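Local coordinates for protein chorismate synthase (Campylobacter jejuni, PDB 1SQ1) that probably catalyses the last step of chorismate biosynthesis, eliminating phosphate from 5-enolpyruvylshikimate-3-phosphate with the help of reduced FMN, at residues G204-L218 with I280-P294. Residues are numbered along the deposited sequence; the frame is centred on the assembly and turned at random.
Sequences GAAVFTKVSGMLIGL and ISNGENLILKTYFKP. With SO4 (sulfate ion), chain B.
Val207 and Thr290 form one of four hydrogen-bonded pairs joining antiparallel strands 205-212 and 286-292; the axes of these short segments come within 4.6 Å, their N-to-C directions 159° apart. On one face, Val211 and Leu286 lie side by side, pointing the same way, Leu286 CD2 3.6 Å from Val211 CG2. On the other, Ile287 CG2 reaches the edge of the Phe208 ring, in its plane, 3.6 Å from CE1; Phe208 CG, anti to the backbone N (chi1 179°), carries the ring there. Beyond this pair of strands, Ser281 of short strand 280-281 holds loop 213-218. Its OG accepts a bent bond from Leu218 N (3.0 Å) and donates to Leu215 O from above the carbonyl plane. Gly217 N meets Ser281 O nearly straight (174°), and Ser281 N bonds Leu218 O. At the other end, Lys293 of the predicted FMN site bonds weakly to a sulfate, probably from the crystallisation liquor, that also accepts from Ala239 N and from Gly278 N of a second subunit. Lys289 pairs with Glu165, Tyr291 OH with Glu244. Strand 205-212 is the middle of five antiparallel strands, flanked by 148-156; 286-292 lies between it and edge strand 240-245, and helix 325-346 packs on Val207, Val211 and Leu288.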
ATOM      1  N   GLY A 204     -10.447  31.624  13.737  1.00 63.80           N
ATOM      2  CA  GLY A 204     -10.862  30.293  13.319  1.00 63.80           C
ATOM      3  C   GLY A 204     -12.201  30.281  12.600  1.00 63.29           C
ATOM      4  O   GLY A 204     -12.808  31.336  12.401  1.00 64.45           O
ATOM      5  N   ALA A 205     -12.656  29.091  12.204  1.00 61.68           N
ATOM      6  CA  ALA A 205     -13.935  28.924  11.503  1.00 59.47           C
ATOM      7  C   ALA A 205     -14.435  27.475  11.544  1.00 57.50           C
ATOM      8  O   ALA A 205     -13.642  26.547  11.668  1.00 56.75           O
ATOM      9  CB  ALA A 205     -13.803  29.387  10.057  1.00 57.51           C
ATOM     10  N   ALA A 206     -15.752  27.296  11.450  1.00 55.87           N
ATOM     11  CA  ALA A 206     -16.368  25.969  11.464  1.00 55.27           C
ATOM     12  C   ALA A 206     -17.016  25.650  10.105  1.00 55.72           C
ATOM     13  O   ALA A 206     -17.953  26.332   9.675  1.00 55.92           O
ATOM     14  CB  ALA A 206     -17.404  25.896  12.566  1.00 50.35           C
ATOM     15  N   VAL A 207     -16.513  24.615   9.433  1.00 53.96           N
ATOM     16  CA  VAL A 207     -17.040  24.236   8.130  1.00 54.59           C
ATOM     17  C   VAL A 207     -18.034  23.091   8.170  1.00 56.51           C
ATOM     18  O   VAL A 207     -17.921  22.183   9.000  1.00 57.41           O
ATOM     19  CB  VAL A 207     -15.914  23.861   7.173  1.00 53.42           C
ATOM     20  CG1 VAL A 207     -16.488  23.236   5.924  1.00 49.51           C
ATOM     21  CG2 VAL A 207     -15.116  25.102   6.825  1.00 54.51           C
ATOM     22  N   PHE A 208     -19.012  23.153   7.267  1.00 56.76           N
ATOM     23  CA  PHE A 208     -20.048  22.128   7.162  1.00 57.66           C
ATOM     24  C   PHE A 208     -20.061  21.486   5.775  1.00 57.40           C
ATOM     25  O   PHE A 208     -20.294  22.159   4.771  1.00 58.69           O
ATOM     26  CB  PHE A 208     -21.424  22.731   7.432  1.00 59.46           C
ATOM     27  CG  PHE A 208     -22.548  21.739   7.328  1.00 62.38           C
ATOM     28  CD1 PHE A 208     -22.645  20.679   8.224  1.00 63.23           C
ATOM     29  CD2 PHE A 208     -23.509  21.858   6.329  1.00 63.74           C
ATOM     30  CE1 PHE A 208     -23.687  19.751   8.128  1.00 64.14           C
ATOM     31  CE2 PHE A 208     -24.552  20.933   6.226  1.00 64.17           C
ATOM     32  CZ  PHE A 208     -24.641  19.880   7.126  1.00 63.73           C
ATOM     33  N   THR A 209     -19.811  20.184   5.718  1.00 57.06           N
ATOM     34  CA  THR A 209     -19.812  19.474   4.446  1.00 56.65           C
ATOM     35  C   THR A 209     -20.959  18.487   4.412  1.00 57.24           C
ATOM     36  O   THR A 209     -21.033  17.567   5.225  1.00 56.45           O
ATOM     37  CB  THR A 209     -18.531  18.682   4.216  1.00 56.53           C
ATOM     38  OG1 THR A 209     -17.391  19.549   4.310  1.00 57.13           O
ATOM     39  CG2 THR A 209     -18.579  18.054   2.844  1.00 56.31           C
ATOM     40  N   LYS A 210     -21.853  18.691   3.458  1.00 58.33           N
ATOM     41  CA  LYS A 210     -23.010  17.836   3.298  1.00 58.59           C
ATOM     42  C   LYS A 210     -22.896  17.063   1.998  1.00 58.46           C
ATOM     43  O   LYS A 210     -22.521  17.624   0.967  1.00 58.73           O
ATOM     44  CB  LYS A 210     -24.281  18.686   3.301  1.00 60.48           C
ATOM     45  CG  LYS A 210     -25.533  17.960   2.854  1.00 62.69           C
ATOM     46  CD  LYS A 210     -26.758  18.604   3.466  1.00 65.25           C
ATOM     47  CE  LYS A 210     -27.922  18.642   2.499  1.00 67.02           C
ATOM     48  NZ  LYS A 210     -27.670  19.635   1.412  1.00 68.52           N
ATOM     49  N   VAL A 211     -23.195  15.768   2.051  1.00 57.32           N
ATOM     50  CA  VAL A 211     -23.139  14.941   0.856  1.00 57.77           C
ATOM     51  C   VAL A 211     -24.498  14.281   0.660  1.00 58.96           C
ATOM     52  O   VAL A 211     -24.986  13.574   1.548  1.00 59.84           O
ATOM     53  CB  VAL A 211     -22.052  13.858   0.973  1.00 56.48           C
ATOM     54  CG1 VAL A 211     -21.875  13.160  -0.359  1.00 54.86           C
ATOM     55  CG2 VAL A 211     -20.743  14.479   1.423  1.00 55.06           C
ATOM     56  N   SER A 212     -25.109  14.530  -0.495  1.00 60.09           N
ATOM     57  CA  SER A 212     -26.427  13.983  -0.825  1.00 61.31           C
ATOM     58  C   SER A 212     -26.324  12.943  -1.932  1.00 61.93           C
ATOM     59  O   SER A 212     -25.298  12.841  -2.611  1.00 61.49           O
ATOM     60  CB  SER A 212     -27.352  15.095  -1.296  1.00 60.02           C
ATOM     61  OG  SER A 212     -26.798  15.709  -2.449  1.00 59.07           O
ATOM     62  N   GLY A 213     -27.405  12.190  -2.123  1.00 63.01           N
ATOM     63  CA  GLY A 213     -27.424  11.160  -3.144  1.00 62.94           C
ATOM     64  C   GLY A 213     -26.431  10.082  -2.784  1.00 64.30           C
ATOM     65  O   GLY A 213     -25.753   9.522  -3.644  1.00 66.02           O
HETATM   66  N   MSE A 214     -26.334   9.791  -1.495  1.00 63.78           N
HETATM   67  CA  MSE A 214     -25.399   8.785  -1.028  1.00 64.57           C
HETATM   68  C   MSE A 214     -25.832   7.357  -1.330  1.00 63.77           C
HETATM   69  O   MSE A 214     -26.985   6.991  -1.098  1.00 65.29           O
HETATM   70  CB  MSE A 214     -25.174   8.947   0.477  1.00 68.13           C
HETATM   71  CG  MSE A 214     -24.123   9.986   0.838  1.00 71.72           C
HETATM   72 SE   MSE A 214     -22.385   9.465   0.173  1.00 78.88          SE
HETATM   73  CE  MSE A 214     -22.193   7.831   1.193  1.00 73.58           C
ATOM     74  N   LEU A 215     -24.904   6.554  -1.853  1.00 60.53           N
ATOM     75  CA  LEU A 215     -25.189   5.153  -2.148  1.00 58.07           C
ATOM     76  C   LEU A 215     -25.063   4.420  -0.820  1.00 57.42           C
ATOM     77  O   LEU A 215     -24.782   5.048   0.190  1.00 57.24           O
ATOM     78  CB  LEU A 215     -24.184   4.591  -3.163  1.00 54.38           C
ATOM     79  CG  LEU A 215     -24.071   5.390  -4.464  1.00 52.38           C
ATOM     80  CD1 LEU A 215     -23.030   4.774  -5.379  1.00 50.94           C
ATOM     81  CD2 LEU A 215     -25.420   5.441  -5.137  1.00 50.99           C
ATOM     82  N   ILE A 216     -25.274   3.108  -0.810  1.00 57.97           N
ATOM     83  CA  ILE A 216     -25.156   2.336   0.425  1.00 58.26           C
ATOM     84  C   ILE A 216     -23.973   1.389   0.335  1.00 58.08           C
ATOM     85  O   ILE A 216     -23.673   0.874  -0.729  1.00 59.34           O
ATOM     86  CB  ILE A 216     -26.436   1.513   0.708  1.00 59.12           C
ATOM     87  CG1 ILE A 216     -27.536   2.429   1.245  1.00 60.06           C
ATOM     88  CG2 ILE A 216     -26.155   0.407   1.719  1.00 59.25           C
ATOM     89  CD1 ILE A 216     -28.844   1.725   1.482  1.00 58.08           C
ATOM     90  N   GLY A 217     -23.277   1.182   1.444  1.00 59.13           N
ATOM     91  CA  GLY A 217     -22.146   0.277   1.414  1.00 59.51           C
ATOM     92  C   GLY A 217     -20.799   0.883   1.064  1.00 58.66           C
ATOM     93  O   GLY A 217     -19.817   0.157   0.978  1.00 59.35           O
ATOM     94  N   LEU A 218     -20.737   2.191   0.841  1.00 56.46           N
ATOM     95  CA  LEU A 218     -19.459   2.820   0.546  1.00 55.95           C
ATOM     96  C   LEU A 218     -18.590   2.820   1.805  1.00 57.03           C
ATOM     97  O   LEU A 218     -18.950   3.411   2.821  1.00 59.18           O
ATOM     98  CB  LEU A 218     -19.671   4.245   0.059  1.00 54.10           C
ATOM     99  CG  LEU A 218     -20.232   4.317  -1.356  1.00 53.33           C
ATOM    100  CD1 LEU A 218     -20.419   5.764  -1.769  1.00 51.72           C
ATOM    101  CD2 LEU A 218     -19.274   3.618  -2.307  1.00 53.17           C
ATOM    102  N   ILE A 280     -19.629   2.091   7.274  1.00 56.17           N
ATOM    103  CA  ILE A 280     -20.096   2.034   5.899  1.00 57.28           C
ATOM    104  C   ILE A 280     -21.298   2.967   5.822  1.00 56.83           C
ATOM    105  O   ILE A 280     -22.034   3.110   6.811  1.00 56.25           O
ATOM    106  CB  ILE A 280     -20.452   0.567   5.484  1.00 58.30           C
ATOM    107  CG1 ILE A 280     -21.729   0.097   6.164  1.00 58.42           C
ATOM    108  CG2 ILE A 280     -19.326  -0.374   5.902  1.00 57.46           C
ATOM    109  CD1 ILE A 280     -22.984   0.344   5.342  1.00 61.80           C
ATOM    110  N   SER A 281     -21.468   3.622   4.670  1.00 56.19           N
ATOM    111  CA  SER A 281     -22.573   4.567   4.454  1.00 56.01           C
ATOM    112  C   SER A 281     -23.895   3.821   4.420  1.00 56.73           C
ATOM    113  O   SER A 281     -23.961   2.718   3.880  1.00 57.50           O
ATOM    114  CB  SER A 281     -22.378   5.328   3.140  1.00 53.76           C
ATOM    115  OG  SER A 281     -22.307   4.442   2.045  1.00 51.95           O
ATOM    116  N   ASN A 282     -24.941   4.422   4.987  1.00 56.99           N
ATOM    117  CA  ASN A 282     -26.261   3.791   5.047  1.00 57.62           C
ATOM    118  C   ASN A 282     -27.288   4.371   4.070  1.00 59.22           C
ATOM    119  O   ASN A 282     -28.457   3.986   4.093  1.00 60.37           O
ATOM    120  CB  ASN A 282     -26.821   3.908   6.463  1.00 55.70           C
ATOM    121  CG  ASN A 282     -27.202   5.332   6.818  1.00 57.00           C
ATOM    122  OD1 ASN A 282     -27.038   6.255   6.012  1.00 56.02           O
ATOM    123  ND2 ASN A 282     -27.722   5.521   8.028  1.00 55.91           N
ATOM    124  N   GLY A 283     -26.862   5.300   3.221  1.00 60.34           N
ATOM    125  CA  GLY A 283     -27.782   5.902   2.277  1.00 58.66           C
ATOM    126  C   GLY A 283     -28.114   7.338   2.644  1.00 60.00           C
ATOM    127  O   GLY A 283     -28.202   8.206   1.776  1.00 60.53           O
ATOM    128  N   GLU A 284     -28.292   7.609   3.933  1.00 59.72           N
ATOM    129  CA  GLU A 284     -28.613   8.963   4.363  1.00 59.07           C
ATOM    130  C   GLU A 284     -27.538   9.966   3.970  1.00 58.63           C
ATOM    131  O   GLU A 284     -26.417   9.591   3.640  1.00 59.25           O
ATOM    132  CB  GLU A 284     -28.832   8.989   5.870  1.00 58.51           C
ATOM    133  CG  GLU A 284     -30.060   8.225   6.297  1.00 62.13           C
ATOM    134  CD  GLU A 284     -31.340   8.795   5.699  1.00 65.58           C
ATOM    135  OE1 GLU A 284     -31.989   8.099   4.878  1.00 65.22           O
ATOM    136  OE2 GLU A 284     -31.691   9.947   6.044  1.00 67.68           O
ATOM    137  N   ASN A 285     -27.885  11.246   4.006  1.00 59.11           N
ATOM    138  CA  ASN A 285     -26.940  12.299   3.661  1.00 58.60           C
ATOM    139  C   ASN A 285     -25.740  12.193   4.565  1.00 57.61           C
ATOM    140  O   ASN A 285     -25.789  11.507   5.586  1.00 58.18           O
ATOM    141  CB  ASN A 285     -27.572  13.662   3.864  1.00 60.22           C
ATOM    142  CG  ASN A 285     -28.742  13.890   2.956  1.00 61.07           C
ATOM    143  OD1 ASN A 285     -28.574  14.320   1.817  1.00 63.68           O
ATOM    144  ND2 ASN A 285     -29.941  13.586   3.443  1.00 60.28           N
ATOM    145  N   LEU A 286     -24.671  12.888   4.205  1.00 55.45           N
ATOM    146  CA  LEU A 286     -23.457  12.856   5.002  1.00 54.44           C
ATOM    147  C   LEU A 286     -23.328  14.170   5.757  1.00 55.10           C
ATOM    148  O   LEU A 286     -23.332  15.240   5.149  1.00 56.37           O
ATOM    149  CB  LEU A 286     -22.244  12.633   4.089  1.00 51.85           C
ATOM    150  CG  LEU A 286     -21.288  11.447   4.309  1.00 50.16           C
ATOM    151  CD1 LEU A 286     -22.017  10.174   4.743  1.00 50.08           C
ATOM    152  CD2 LEU A 286     -20.531  11.221   3.021  1.00 45.06           C
ATOM    153  N   ILE A 287     -23.236  14.087   7.083  1.00 54.53           N
ATOM    154  CA  ILE A 287     -23.099  15.275   7.926  1.00 54.88           C
ATOM    155  C   ILE A 287     -21.699  15.324   8.516  1.00 54.47           C
ATOM    156  O   ILE A 287     -21.422  14.690   9.528  1.00 56.28           O
ATOM    157  CB  ILE A 287     -24.105  15.269   9.096  1.00 57.01           C
ATOM    158  CG1 ILE A 287     -25.513  14.952   8.581  1.00 56.28           C
ATOM    159  CG2 ILE A 287     -24.114  16.631   9.776  1.00 55.56           C
ATOM    160  CD1 ILE A 287     -26.011  15.946   7.570  1.00 58.16           C
ATOM    161  N   LEU A 288     -20.826  16.093   7.878  1.00 53.18           N
ATOM    162  CA  LEU A 288     -19.439  16.209   8.307  1.00 51.05           C
ATOM    163  C   LEU A 288     -19.110  17.629   8.708  1.00 50.65           C
ATOM    164  O   LEU A 288     -19.429  18.561   7.987  1.00 52.21           O
ATOM    165  CB  LEU A 288     -18.504  15.808   7.163  1.00 48.71           C
ATOM    166  CG  LEU A 288     -18.851  14.518   6.446  1.00 44.31           C
ATOM    167  CD1 LEU A 288     -17.786  14.203   5.416  1.00 42.02           C
ATOM    168  CD2 LEU A 288     -18.983  13.411   7.466  1.00 43.11           C
ATOM    169  N   LYS A 289     -18.464  17.804   9.850  1.00 50.13           N
ATOM    170  CA  LYS A 289     -18.104  19.145  10.265  1.00 51.61           C
ATOM    171  C   LYS A 289     -16.612  19.231  10.529  1.00 51.79           C
ATOM    172  O   LYS A 289     -16.066  18.425  11.284  1.00 52.68           O
ATOM    173  CB  LYS A 289     -18.890  19.549  11.510  1.00 52.35           C
ATOM    174  CG  LYS A 289     -20.390  19.352  11.415  1.00 50.93           C
ATOM    175  CD  LYS A 289     -21.047  19.983  12.613  1.00 53.41           C
ATOM    176  CE  LYS A 289     -22.495  19.557  12.779  1.00 55.99           C
ATOM    177  NZ  LYS A 289     -22.599  18.110  13.168  1.00 58.40           N
ATOM    178  N   THR A 290     -15.962  20.207   9.892  1.00 52.72           N
ATOM    179  CA  THR A 290     -14.521  20.437  10.029  1.00 53.00           C
ATOM    180  C   THR A 290     -14.246  21.806  10.660  1.00 52.83           C
ATOM    181  O   THR A 290     -14.606  22.847  10.100  1.00 53.11           O
ATOM    182  CB  THR A 290     -13.819  20.421   8.670  1.00 52.20           C
ATOM    183  OG1 THR A 290     -14.106  19.193   8.007  1.00 54.75           O
ATOM    184  CG2 THR A 290     -12.327  20.539   8.846  1.00 55.38           C
ATOM    185  N   TYR A 291     -13.579  21.800  11.808  1.00 53.09           N
ATOM    186  CA  TYR A 291     -13.254  23.028  12.515  1.00 52.26           C
ATOM    187  C   TYR A 291     -11.837  23.519  12.286  1.00 51.61           C
ATOM    188  O   TYR A 291     -10.866  22.859  12.637  1.00 51.27           O
ATOM    189  CB  TYR A 291     -13.492  22.816  13.999  1.00 51.93           C
ATOM    190  CG  TYR A 291     -14.913  22.433  14.275  1.00 52.71           C
ATOM    191  CD1 TYR A 291     -15.909  23.399  14.366  1.00 52.23           C
ATOM    192  CD2 TYR A 291     -15.278  21.101  14.377  1.00 53.16           C
ATOM    193  CE1 TYR A 291     -17.235  23.042  14.549  1.00 52.16           C
ATOM    194  CE2 TYR A 291     -16.601  20.732  14.558  1.00 53.06           C
ATOM    195  CZ  TYR A 291     -17.571  21.706  14.641  1.00 52.02           C
ATOM    196  OH  TYR A 291     -18.879  21.336  14.790  1.00 51.70           O
ATOM    197  N   PHE A 292     -11.738  24.703  11.706  1.00 51.93           N
ATOM    198  CA  PHE A 292     -10.457  25.305  11.422  1.00 53.71           C
ATOM    199  C   PHE A 292     -10.004  26.277  12.512  1.00 56.27           C
ATOM    200  O   PHE A 292     -10.799  27.058  13.052  1.00 57.39           O
ATOM    201  CB  PHE A 292     -10.517  26.050  10.094  1.00 51.81           C
ATOM    202  CG  PHE A 292     -10.606  25.154   8.891  1.00 51.35           C
ATOM    203  CD1 PHE A 292     -11.777  24.456   8.605  1.00 50.34           C
ATOM    204  CD2 PHE A 292      -9.535  25.057   8.012  1.00 48.37           C
ATOM    205  CE1 PHE A 292     -11.876  23.675   7.472  1.00 51.33           C
ATOM    206  CE2 PHE A 292      -9.625  24.277   6.873  1.00 50.37           C
ATOM    207  CZ  PHE A 292     -10.800  23.588   6.597  1.00 52.15           C
ATOM    208  N   LYS A 293      -8.713  26.235  12.825  1.00 56.86           N
ATOM    209  CA  LYS A 293      -8.154  27.127  13.829  1.00 57.55           C
ATOM    210  C   LYS A 293      -7.734  28.399  13.113  1.00 58.68           C
ATOM    211  O   LYS A 293      -7.685  28.436  11.880  1.00 59.23           O
ATOM    212  CB  LYS A 293      -6.930  26.492  14.489  1.00 56.18           C
ATOM    213  CG  LYS A 293      -5.663  26.519  13.638  1.00 54.41           C
ATOM    214  CD  LYS A 293      -4.473  25.867  14.352  1.00 52.41           C
ATOM    215  CE  LYS A 293      -3.198  25.990  13.523  1.00 53.31           C
ATOM    216  NZ  LYS A 293      -2.000  25.588  14.302  1.00 54.76           N
ATOM    217  N   PRO A 294      -7.445  29.466  13.871  1.00 59.43           N
ATOM    218  CA  PRO A 294      -7.030  30.703  13.213  1.00 61.49           C
ATOM    219  C   PRO A 294      -5.654  30.539  12.575  1.00 64.03           C
ATOM    220  O   PRO A 294      -4.753  29.911  13.138  1.00 64.01           O
ATOM    221  CB  PRO A 294      -7.040  31.723  14.349  1.00 60.00           C
ATOM    222  CG  PRO A 294      -6.808  30.885  15.566  1.00 60.26           C
ATOM    223  CD  PRO A 294      -7.668  29.687  15.308  1.00 58.51           C
TER
HETATM  224  S   SO4 B 401      -2.013  22.441  11.411  1.00 69.29           S
HETATM  225  O1  SO4 B 401      -1.303  23.398  10.534  1.00 65.98           O
HETATM  226  O2  SO4 B 401      -1.102  21.340  11.823  1.00 70.16           O
HETATM  227  O3  SO4 B 401      -2.500  23.133  12.622  1.00 70.00           O
HETATM  228  O4  SO4 B 401      -3.157  21.861  10.677  1.00 70.37           O